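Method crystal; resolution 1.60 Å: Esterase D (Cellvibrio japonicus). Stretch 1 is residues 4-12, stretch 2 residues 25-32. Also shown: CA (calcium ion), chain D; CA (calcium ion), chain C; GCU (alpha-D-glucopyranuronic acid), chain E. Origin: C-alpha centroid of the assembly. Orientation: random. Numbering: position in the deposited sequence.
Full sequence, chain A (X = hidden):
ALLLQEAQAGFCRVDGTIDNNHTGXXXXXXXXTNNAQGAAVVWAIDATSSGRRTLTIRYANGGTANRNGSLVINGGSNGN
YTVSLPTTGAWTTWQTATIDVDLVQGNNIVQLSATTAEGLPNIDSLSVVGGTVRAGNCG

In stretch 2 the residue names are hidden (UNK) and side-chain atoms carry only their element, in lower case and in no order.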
# COMPACT_ATOMS: atom_id res chain seq x y z
N LEU A 4 0.64 -2.37 -8.96
CA LEU A 4 1.98 -2.48 -8.40
C LEU A 4 2.05 -3.67 -7.46
O LEU A 4 1.33 -3.75 -6.45
CB LEU A 4 2.40 -1.19 -7.68
CG LEU A 4 2.32 0.07 -8.55
CD1 LEU A 4 2.59 1.29 -7.71
CD2 LEU A 4 3.31 -0.04 -9.72
N GLN A 5 2.93 -4.58 -7.83
CA GLN A 5 3.24 -5.78 -7.07
C GLN A 5 4.66 -5.68 -6.49
O GLN A 5 5.53 -5.02 -7.06
CB GLN A 5 3.19 -7.03 -7.96
CG GLN A 5 1.84 -7.31 -8.61
CD GLN A 5 0.83 -7.91 -7.66
OE1 GLN A 5 1.12 -8.14 -6.50
NE2 GLN A 5 -0.37 -8.22 -8.18
N GLU A 6 4.89 -6.35 -5.36
CA GLU A 6 6.22 -6.68 -4.91
C GLU A 6 7.07 -7.21 -6.06
O GLU A 6 6.55 -7.86 -6.98
CB GLU A 6 6.16 -7.73 -3.80
CG GLU A 6 5.59 -9.09 -4.24
CD GLU A 6 4.07 -9.10 -4.50
OE1 GLU A 6 3.36 -8.27 -3.89
OE2 GLU A 6 3.56 -9.94 -5.31
N ALA A 7 8.36 -6.90 -6.02
CA ALA A 7 9.32 -7.45 -6.96
C ALA A 7 9.10 -6.94 -8.37
O ALA A 7 9.52 -7.61 -9.33
CB ALA A 7 9.24 -8.94 -6.95
N GLN A 8 8.44 -5.79 -8.51
CA GLN A 8 8.23 -5.15 -9.81
C GLN A 8 8.48 -3.63 -9.69
O GLN A 8 8.50 -3.07 -8.59
CB GLN A 8 6.82 -5.46 -10.35
CG GLN A 8 6.48 -6.97 -10.42
CD GLN A 8 7.29 -7.76 -11.47
OE1 GLN A 8 7.71 -7.22 -12.50
NE2 GLN A 8 7.49 -9.07 -11.21
N ALA A 9 8.70 -2.96 -10.82
CA ALA A 9 8.97 -1.53 -10.83
C ALA A 9 7.84 -0.80 -10.14
O ALA A 9 6.66 -1.09 -10.38
CB ALA A 9 9.16 -0.99 -12.28
N GLY A 10 8.21 0.14 -9.28
CA GLY A 10 7.23 0.91 -8.53
C GLY A 10 7.07 0.43 -7.10
O GLY A 10 6.51 1.13 -6.27
N PHE A 11 7.55 -0.77 -6.80
CA PHE A 11 7.56 -1.25 -5.40
C PHE A 11 8.91 -0.86 -4.83
O PHE A 11 9.95 -1.24 -5.38
CB PHE A 11 7.34 -2.75 -5.31
CG PHE A 11 7.18 -3.24 -3.88
CD1 PHE A 11 5.93 -3.33 -3.31
CD2 PHE A 11 8.27 -3.59 -3.13
CE1 PHE A 11 5.74 -3.79 -2.03
CE2 PHE A 11 8.10 -4.03 -1.80
CZ PHE A 11 6.83 -4.11 -1.26
N CYS A 12 8.91 -0.13 -3.73
CA CYS A 12 10.15 0.42 -3.19
C CYS A 12 10.70 -0.31 -1.97
O CYS A 12 11.90 -0.53 -1.87
CB CYS A 12 9.99 1.91 -2.88
SG CYS A 12 9.72 2.86 -4.35
N UNK A 25 -2.93 -14.33 -2.69
CA UNK A 25 -2.26 -13.13 -3.16
C UNK A 25 -2.13 -13.21 -4.68
O UNK A 25 -2.42 -14.26 -5.29
c UNK A 25 0.00 -14.22 -2.82
c UNK A 25 -0.86 -13.01 -2.56
c UNK A 25 0.10 -15.22 -1.89
c UNK A 25 1.56 -16.43 -3.34
c UNK A 25 0.70 -14.34 -4.01
c UNK A 25 0.86 -16.32 -2.13
c UNK A 25 1.46 -15.47 -4.27
N UNK A 26 -1.67 -12.12 -5.29
CA UNK A 26 -1.42 -12.03 -6.71
C UNK A 26 0.05 -11.61 -6.87
O UNK A 26 0.67 -11.19 -5.90
c UNK A 26 -3.83 -11.57 -7.31
o UNK A 26 -2.33 -9.76 -6.81
c UNK A 26 -2.39 -11.06 -7.40
N UNK A 27 0.63 -11.78 -8.05
CA UNK A 27 2.07 -11.59 -8.17
C UNK A 27 2.84 -12.68 -7.44
O UNK A 27 2.33 -13.77 -7.27
N UNK A 28 4.07 -12.39 -7.01
CA UNK A 28 4.89 -13.39 -6.38
C UNK A 28 4.69 -13.49 -4.85
O UNK A 28 5.27 -14.36 -4.19
c UNK A 28 6.36 -13.16 -6.70
o UNK A 28 6.76 -11.85 -6.33
N UNK A 29 3.85 -12.62 -4.29
CA UNK A 29 3.61 -12.67 -2.85
C UNK A 29 2.86 -11.46 -2.30
O UNK A 29 2.00 -10.88 -2.95
N UNK A 30 3.22 -11.10 -1.08
CA UNK A 30 2.62 -9.97 -0.39
C UNK A 30 3.63 -9.39 0.58
O UNK A 30 4.57 -10.07 0.99
c UNK A 30 2.00 -11.45 2.55
c UNK A 30 1.83 -13.81 2.92
c UNK A 30 1.36 -10.41 0.35
c UNK A 30 2.16 -12.54 3.37
c UNK A 30 1.23 -12.88 0.81
c UNK A 30 1.37 -13.97 1.63
c UNK A 30 1.54 -11.60 1.25
N UNK A 31 3.48 -8.11 0.89
CA UNK A 31 4.37 -7.45 1.84
C UNK A 31 3.85 -7.71 3.25
O UNK A 31 2.68 -7.43 3.58
c UNK A 31 4.44 -5.94 1.55
N UNK A 32 4.73 -8.21 4.11
CA UNK A 32 4.43 -8.49 5.50
C UNK A 32 5.26 -7.59 6.42
O UNK A 32 6.45 -7.83 6.61
c UNK A 32 4.76 -9.96 5.80
n UNK A 32 4.93 -11.58 7.59
c UNK A 32 4.60 -10.32 7.26
o UNK A 32 4.17 -9.50 8.08
CA CA D . 1.24 -9.33 -4.59
CA CA C . 3.20 -8.63 10.03
C1 GCU E . 1.30 -14.29 11.35
C2 GCU E . 1.00 -14.38 9.86
C3 GCU E . 1.76 -13.28 9.12
C4 GCU E . 1.27 -11.94 9.65
C5 GCU E . 1.50 -11.91 11.17
C6 GCU E . 0.99 -10.62 11.80
O1 GCU E . 2.72 -14.43 11.49
O2 GCU E . 1.43 -15.64 9.37
O3 GCU E . 1.55 -13.36 7.71
O4 GCU E . 1.99 -10.83 9.05
O5 GCU E . 0.81 -12.99 11.79
O6A GCU E . 1.34 -9.57 11.25
O6B GCU E . 0.27 -10.68 12.83
O HOH W 1 5.28 -9.91 -8.34
O HOH W 2 7.55 -11.18 -9.24
O HOH W 3 4.87 -10.09 11.04
O HOH W 4 1.77 -7.79 8.20
O HOH W 5 2.12 -6.53 10.72

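Position 25 carries one carbon followed by a ring of six carbons, with no hydroxyl oxygen at the far end. CB points toward stretch 1, yet the side chain makes no contact with it. A six-carbon ring without oxygen is Phe25.

At position 26, CB bears one oxygen and one carbon, a branched, hydroxylated side chain set sideways to stretch 1. This is Thr26. Its hydroxyl is hydrogen-bonded elsewhere in the structure, while its backbone O lies 2.4 Å from the chain D calcium ion.

Position 27 has no side-chain atoms, so it is Gly27. Its phi of 68° favours glycine, and the surroundings leave no room for more: an ideal CB would lie 2.6 Å from Glu6 OE2, a clash.

Position 28 has one carbon and one oxygen, unbranched, which identifies Ser28. OG approaches Glu6 CG at 3.7 Å and Ala7 CB at 3.9 Å. Water 1 joins the two stretches here, donating to Glu6 O (2.8 Å) and accepting from Ser28 N (3.1 Å). Water 2 forms a second link, accepting from Gln8 NE2 at 2.9 Å and hydrogen-bonding to Ser28 OG at 3.1 Å.

Position 29 again lacks side-chain atoms and is Gly29, closing the type II' turn that starts at Thr26. Its N donates a hydrogen bond to Glu6 OE2 (2.9 Å), and its O lies 2.4 Å from the same calcium.

Position 30 shows one carbon and a six-carbon ring, again without oxygen: Phe30. CB points away from stretch 1, and the ring lies obliquely to O3 of the glucuronic acid.

Position 31 has a single side-chain carbon and is Ala31. Its CB sits 4.1 Å from Phe11 CZ, at the edge of the aromatic ring, in an apolar contact.

Position 32 has two carbons, the second bearing one oxygen and one nitrogen, the terminal amide of Asn32. It does not reach stretch 1; OD1 instead binds the chain C calcium at 2.3 Å, an ion that also holds the sugar through GCU O6A (2.4 Å) and GCU O4 (2.7 Å).

The contact is organised around the chain D calcium. Glu6 chelates it through OE1 and OE2, each 2.5 Å from the ion, while Thr26 O and Gly29 O approach from the turn. The metal thus brings carboxylate and carbonyl oxygens close together: Glu6 OE2 and Gly29 O lie 3.0 Å apart because both bind the calcium; with no proton between them, this is not a hydrogen bond. The Gly29 N bond and the bridging waters reinforce this polar centre, and Phe11 with Ala31 adds a small apolar contact.

Stretch 2 25-32: FTGSGFAN
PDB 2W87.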